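Local coordinates for 39 kDa initiator binding protein (Trichomonas vaginalis, PDB 1Q88) that probably binds the initiator element of gene promoters, may bind metal, and is represented here by its C-terminal part, at residues A[54-59]-A[91-96]; A[65-70]-A[106-111]. One frame throughout, in Å; residues are numbered along the deposited sequence.

Contact 1 (A[54-59]-A[91-96]); sequences VMRDFL and QTKSKA
R56 and K93 run side by side in the same direction, aliphatic stem against aliphatic stem, with R56 CG 3.6 Å from K93 CD. The arginine chain, its CG anti to the backbone N (chi1 -177°) and extended out to NE, lies along the lysine, which bends at three torsions to follow it. K93 CE comes up at the edge of the guanidinium, near its plane, 3.7 Å from R56 NE. The like charges stay close, R56 NE and K93 NZ 4.1 Å apart, which probably costs little: K93 pairs with E90, while R56 is held by M85 O and S82 OG. L59 crosses the lysine at about a right angle and sets CD1 3.9 Å from K93 CB. These side chains line the V54 face of a two-stranded antiparallel sheet, each strand of which leads straight into a helix. V54 and K93 form its hydrogen-bonded pair, with V54 N to K93 O and K93 N to V54 O both 2.9 Å. Just beyond it, in the first turn of helix 56-67, R56 N donates almost straight (173°) to Q91 O over 2.7 Å. On the exposed side the bent M55 chain curls back until its CE meets T92 CG2 at 3.3 Å.

Contact 2 (A[65-70]-A[106-111]); sequences EYFKQP and GPYETI
F67 and Y66, at the end of helix 56-67, close on Y108 from two directions and form an aromatic cluster with it. The F67 side chain crosses that of Y108 at about a right angle and pushes CE1 to within 3.4 Å of Y108 CB. Their rings meet rim to rim, planes at 44°, neither lying over the face of the other. Y66 instead forms an offset stack with Y108, centroids 4.9 Å apart and planes turned by only 21°; its CE1 sits over one face of the Y108 ring, off toward the rim, 3.7 Å from Y108 CE1. E109 CG of the same turn lies over the opposite face, also off toward the rim. Y108 CG lies between its own backbone N and carbonyl carbon (chi1 89°), a torsion that turns the ring toward Y66 and F67, with CB against the F67 ring and CE1 against Y66. Deeper in, I111 CG2 packs 3.6 Å from F67 CB, making F67 and I111 the buried, apolar part of the contact.

Toward Q69 the packing gives way to polar groups and water. No direct hydrogen bond joins the two segments; a water bridges them, within hydrogen-bonding distance of F67 O (3.0 Å) and Y108 O (3.2 Å), and with other acceptors also near it probably shares its protons among them. Q69 bends at chi2 so that OE1 turns to this side, yet stays 4.2 Å from E109 O, and E109 itself is exposed.

The cluster lies among helices 29-47, 95-104 and 111-124: Y66 rests on L46 and Y108 on I42 of helix 29-47, F67 and I111 share F101 of helix 95-104, and Q69 reaches M112 and L113 of helix 111-124, whose first residue is I111.

How the contacts relate
Contacts 1 and 2 lie at the two ends of helix 56-67: residues 54-59 lead into it and 65-70 leave it. Their partners bracket helix 95-104 in the same way, 91-96 entering it and 106-111 following it, so along the chain the four segments alternate and the two contacts cross. Their centres are 18 Å apart and their nearest atoms about 7 Å apart, without touching. Contact 1 joins the starts of the two helices; contact 2 joins the end of helix 56-67 to the loop leading into helix 111-124. Helix 29-47 lies against both; the five-stranded sheet follows later in the chain, with A177, between two of its strands, hydrogen-bonded to T110.

Contact 1 (A[54-59]-A[91-96])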
loop_
_atom_site.group_PDB
_atom_site.type_symbol
_atom_site.label_atom_id
_atom_site.label_comp_id
_atom_site.label_asym_id
_atom_site.label_seq_id
_atom_site.Cartn_x
_atom_site.Cartn_y
_atom_site.Cartn_z
ATOM N N VAL A 54 7.922 -6.670 18.034
ATOM C CA VAL A 54 8.577 -7.885 17.582
ATOM C C VAL A 54 9.856 -7.521 16.798
ATOM O O VAL A 54 10.030 -6.367 16.417
ATOM C CB VAL A 54 7.532 -8.676 16.734
ATOM C CG1 VAL A 54 8.100 -9.077 15.405
ATOM C CG2 VAL A 54 7.028 -9.877 17.521
ATOM N N MET A 55 10.768 -8.469 16.589
ATOM C CA MET A 55 11.984 -8.167 15.817
ATOM C C MET A 55 11.577 -8.004 14.352
ATOM O O MET A 55 10.837 -8.833 13.826
ATOM C CB MET A 55 13.001 -9.311 15.916
ATOM C CG MET A 55 13.748 -9.408 17.229
ATOM S SD MET A 55 14.827 -7.985 17.470
ATOM C CE MET A 55 13.849 -7.082 18.600
ATOM N N ARG A 56 12.067 -6.959 13.692
ATOM C CA ARG A 56 11.732 -6.701 12.288
ATOM C C ARG A 56 11.782 -7.944 11.407
ATOM O O ARG A 56 10.824 -8.255 10.694
ATOM C CB ARG A 56 12.665 -5.631 11.703
ATOM C CG ARG A 56 12.348 -5.243 10.259
ATOM C CD ARG A 56 12.932 -3.886 9.899
ATOM N NE ARG A 56 12.381 -3.361 8.649
ATOM C CZ ARG A 56 12.584 -3.893 7.446
ATOM N NH1 ARG A 56 13.340 -4.976 7.312
ATOM N NH2 ARG A 56 12.010 -3.351 6.375
ATOM N N ASP A 57 12.908 -8.645 11.457
ATOM C CA ASP A 57 13.110 -9.858 10.674
ATOM C C ASP A 57 12.060 -10.910 10.961
ATOM O O ASP A 57 11.658 -11.652 10.070
ATOM C CB ASP A 57 14.489 -10.447 10.968
ATOM C CG ASP A 57 15.606 -9.629 10.365
ATOM O OD1 ASP A 57 16.779 -9.861 10.737
ATOM O OD2 ASP A 57 15.315 -8.763 9.510
ATOM N N PHE A 58 11.629 -10.992 12.212
ATOM C CA PHE A 58 10.639 -11.985 12.577
ATOM C C PHE A 58 9.317 -11.716 11.863
ATOM O O PHE A 58 8.740 -12.612 11.247
ATOM C CB PHE A 58 10.448 -11.991 14.094
ATOM C CG PHE A 58 9.510 -13.053 14.581
ATOM C CD1 PHE A 58 8.146 -12.805 14.673
ATOM C CD2 PHE A 58 9.988 -14.302 14.950
ATOM C CE1 PHE A 58 7.265 -13.788 15.133
ATOM C CE2 PHE A 58 9.120 -15.295 15.410
ATOM C CZ PHE A 58 7.754 -15.036 15.502
ATOM N N LEU A 59 8.860 -10.472 11.930
ATOM C CA LEU A 59 7.605 -10.065 11.311
ATOM C C LEU A 59 7.608 -10.282 9.794
ATOM O O LEU A 59 6.677 -10.869 9.240
ATOM C CB LEU A 59 7.347 -8.585 11.609
ATOM C CG LEU A 59 5.937 -8.104 11.969
ATOM C CD1 LEU A 59 5.703 -6.793 11.256
ATOM C CD2 LEU A 59 4.880 -9.119 11.583
ATOM N N GLN A 91 15.135 -1.982 14.033
ATOM C CA GLN A 91 15.230 -3.311 14.633
ATOM C C GLN A 91 13.905 -3.983 14.961
ATOM O O GLN A 91 13.760 -5.190 14.789
ATOM C CB GLN A 91 16.058 -3.243 15.917
ATOM C CG GLN A 91 17.518 -2.865 15.726
ATOM C CD GLN A 91 18.218 -2.663 17.082
ATOM O OE1 GLN A 91 18.029 -3.455 17.960
ATOM N NE2 GLN A 91 19.036 -1.658 17.330
ATOM N N THR A 92 12.942 -3.211 15.445
ATOM C CA THR A 92 11.657 -3.782 15.816
ATOM C C THR A 92 10.489 -3.224 15.022
ATOM O O THR A 92 10.630 -2.248 14.291
ATOM C CB THR A 92 11.387 -3.563 17.324
ATOM O OG1 THR A 92 11.216 -2.166 17.581
ATOM C CG2 THR A 92 12.542 -4.101 18.149
ATOM N N LYS A 93 9.333 -3.864 15.172
ATOM C CA LYS A 93 8.109 -3.441 14.503
ATOM C C LYS A 93 6.941 -3.709 15.444
ATOM O O LYS A 93 7.034 -4.550 16.342
ATOM C CB LYS A 93 7.913 -4.201 13.185
ATOM C CG LYS A 93 8.100 -3.359 11.934
ATOM C CD LYS A 93 9.551 -3.348 11.478
ATOM C CE LYS A 93 10.026 -1.939 11.180
ATOM N NZ LYS A 93 9.154 -1.258 10.191
ATOM N N SER A 94 5.844 -2.989 15.253
ATOM C CA SER A 94 4.684 -3.170 16.108
ATOM C C SER A 94 3.415 -3.349 15.279
ATOM O O SER A 94 3.448 -3.345 14.041
ATOM C CB SER A 94 4.525 -1.978 17.052
ATOM O OG SER A 94 4.281 -0.779 16.338
ATOM N N LYS A 95 2.292 -3.514 15.965
ATOM C CA LYS A 95 1.030 -3.716 15.276
ATOM C C LYS A 95 0.664 -2.495 14.431
ATOM O O LYS A 95 -0.112 -2.608 13.480
ATOM C CB LYS A 95 -0.073 -4.007 16.291
ATOM C CG LYS A 95 -1.424 -4.351 15.690
ATOM C CD LYS A 95 -2.543 -4.064 16.666
ATOM C CE LYS A 95 -2.602 -5.115 17.754
ATOM N NZ LYS A 95 -3.407 -4.675 18.931
ATOM N N ALA A 96 1.226 -1.331 14.761
ATOM C CA ALA A 96 0.918 -0.120 14.002
ATOM C C ALA A 96 1.495 -0.220 12.593
ATOM O O ALA A 96 0.957 0.354 11.648
ATOM C CB ALA A 96 1.460 1.110 14.720
#

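Contact 2 (A[65-70]-A[106-111])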
loop_
_atom_site.group_PDB
_atom_site.type_symbol
_atom_site.label_atom_id
_atom_site.label_comp_id
_atom_site.label_asym_id
_atom_site.label_seq_id
_atom_site.Cartn_x
_atom_site.Cartn_y
_atom_site.Cartn_z
ATOM N N GLU A 65 5.349 -15.628 4.666
ATOM C CA GLU A 65 4.777 -16.968 4.554
ATOM C C GLU A 65 3.260 -16.997 4.525
ATOM O O GLU A 65 2.662 -17.903 3.950
ATOM C CB GLU A 65 5.266 -17.846 5.707
ATOM C CG GLU A 65 6.775 -18.006 5.726
ATOM C CD GLU A 65 7.265 -18.896 6.848
ATOM O OE1 GLU A 65 6.923 -18.621 8.022
ATOM O OE2 GLU A 65 8.002 -19.862 6.547
ATOM N N TYR A 66 2.653 -15.989 5.139
ATOM C CA TYR A 66 1.206 -15.877 5.252
ATOM C C TYR A 66 0.527 -15.109 4.116
ATOM O O TYR A 66 -0.620 -15.404 3.777
ATOM C CB TYR A 66 0.889 -15.207 6.594
ATOM C CG TYR A 66 -0.504 -15.441 7.124
ATOM C CD1 TYR A 66 -1.454 -14.413 7.129
ATOM C CD2 TYR A 66 -0.870 -16.689 7.640
ATOM C CE1 TYR A 66 -2.740 -14.619 7.636
ATOM C CE2 TYR A 66 -2.146 -16.910 8.148
ATOM C CZ TYR A 66 -3.080 -15.872 8.147
ATOM O OH TYR A 66 -4.345 -16.097 8.661
ATOM N N PHE A 67 1.233 -14.139 3.528
ATOM C CA PHE A 67 0.676 -13.303 2.455
ATOM C C PHE A 67 1.065 -13.639 1.026
ATOM O O PHE A 67 0.356 -13.268 0.095
ATOM C CB PHE A 67 1.039 -11.826 2.665
ATOM C CG PHE A 67 0.647 -11.274 4.002
ATOM C CD1 PHE A 67 -0.471 -11.752 4.679
ATOM C CD2 PHE A 67 1.389 -10.246 4.576
ATOM C CE1 PHE A 67 -0.840 -11.216 5.904
ATOM C CE2 PHE A 67 1.027 -9.702 5.800
ATOM C CZ PHE A 67 -0.092 -10.189 6.466
ATOM N N LYS A 68 2.198 -14.303 0.837
ATOM C CA LYS A 68 2.651 -14.631 -0.508
ATOM C C LYS A 68 1.675 -15.524 -1.263
ATOM O O LYS A 68 0.816 -16.166 -0.659
ATOM C CB LYS A 68 4.002 -15.324 -0.457
ATOM C CG LYS A 68 3.953 -16.796 -0.106
ATOM C CD LYS A 68 5.360 -17.363 -0.158
ATOM C CE LYS A 68 5.388 -18.875 -0.266
ATOM N NZ LYS A 68 4.864 -19.342 -1.566
ATOM N N GLN A 69 1.818 -15.545 -2.585
ATOM C CA GLN A 69 0.994 -16.377 -3.460
ATOM C C GLN A 69 1.624 -17.769 -3.493
ATOM O O GLN A 69 2.804 -17.930 -3.188
ATOM C CB GLN A 69 0.983 -15.816 -4.876
ATOM C CG GLN A 69 0.409 -14.430 -5.013
ATOM C CD GLN A 69 -1.091 -14.445 -5.144
ATOM O OE1 GLN A 69 -1.813 -14.231 -4.175
ATOM N NE2 GLN A 69 -1.576 -14.711 -6.351
ATOM N N PRO A 70 0.856 -18.791 -3.894
ATOM C CA PRO A 70 1.374 -20.164 -3.949
ATOM C C PRO A 70 2.613 -20.380 -4.823
ATOM O O PRO A 70 3.510 -21.128 -4.439
ATOM C CB PRO A 70 0.174 -20.967 -4.447
ATOM C CG PRO A 70 -1.000 -20.166 -3.960
ATOM C CD PRO A 70 -0.563 -18.755 -4.283
ATOM N N GLY A 106 -5.201 -3.467 0.320
ATOM C CA GLY A 106 -6.397 -4.279 0.516
ATOM C C GLY A 106 -6.229 -5.398 1.508
ATOM O O GLY A 106 -5.322 -5.338 2.339
ATOM N N PRO A 107 -7.097 -6.423 1.459
ATOM C CA PRO A 107 -7.098 -7.603 2.337
ATOM C C PRO A 107 -5.834 -8.433 2.084
ATOM O O PRO A 107 -5.288 -8.387 0.984
ATOM C CB PRO A 107 -8.355 -8.354 1.907
ATOM C CG PRO A 107 -9.213 -7.302 1.279
ATOM C CD PRO A 107 -8.231 -6.471 0.521
ATOM N N TYR A 108 -5.374 -9.206 3.061
ATOM C CA TYR A 108 -4.154 -9.990 2.852
ATOM C C TYR A 108 -4.320 -11.058 1.762
ATOM O O TYR A 108 -3.338 -11.510 1.165
ATOM C CB TYR A 108 -3.697 -10.626 4.174
ATOM C CG TYR A 108 -4.293 -11.977 4.460
ATOM C CD1 TYR A 108 -3.639 -13.140 4.059
ATOM C CD2 TYR A 108 -5.543 -12.095 5.072
ATOM C CE1 TYR A 108 -4.212 -14.386 4.252
ATOM C CE2 TYR A 108 -6.133 -13.337 5.268
ATOM C CZ TYR A 108 -5.463 -14.482 4.852
ATOM O OH TYR A 108 -6.046 -15.724 5.005
ATOM N N GLU A 109 -5.566 -11.438 1.493
ATOM C CA GLU A 109 -5.878 -12.451 0.485
ATOM C C GLU A 109 -5.299 -12.163 -0.891
ATOM O O GLU A 109 -4.853 -13.078 -1.582
ATOM C CB GLU A 109 -7.396 -12.626 0.362
ATOM C CG GLU A 109 -8.022 -13.392 1.525
ATOM C CD GLU A 109 -8.519 -12.495 2.652
ATOM O OE1 GLU A 109 -8.126 -11.305 2.698
ATOM O OE2 GLU A 109 -9.300 -12.997 3.499
ATOM N N THR A 110 -5.320 -10.897 -1.289
ATOM C CA THR A 110 -4.806 -10.492 -2.592
ATOM C C THR A 110 -3.810 -9.333 -2.438
ATOM O O THR A 110 -3.664 -8.518 -3.349
ATOM C CB THR A 110 -5.962 -10.017 -3.524
ATOM O OG1 THR A 110 -6.679 -8.945 -2.894
ATOM C CG2 THR A 110 -6.940 -11.159 -3.821
ATOM N N ILE A 111 -3.115 -9.264 -1.301
ATOM C CA ILE A 111 -2.176 -8.165 -1.052
ATOM C C ILE A 111 -1.037 -8.075 -2.062
ATOM O O ILE A 111 -0.634 -6.979 -2.460
ATOM C CB ILE A 111 -1.610 -8.213 0.418
ATOM C CG1 ILE A 111 -0.826 -6.941 0.730
ATOM C CG2 ILE A 111 -0.706 -9.407 0.625
ATOM C CD1 ILE A 111 -0.699 -6.682 2.219
HETATM O O HOH W 1 -1.831 -12.188 -1.593
#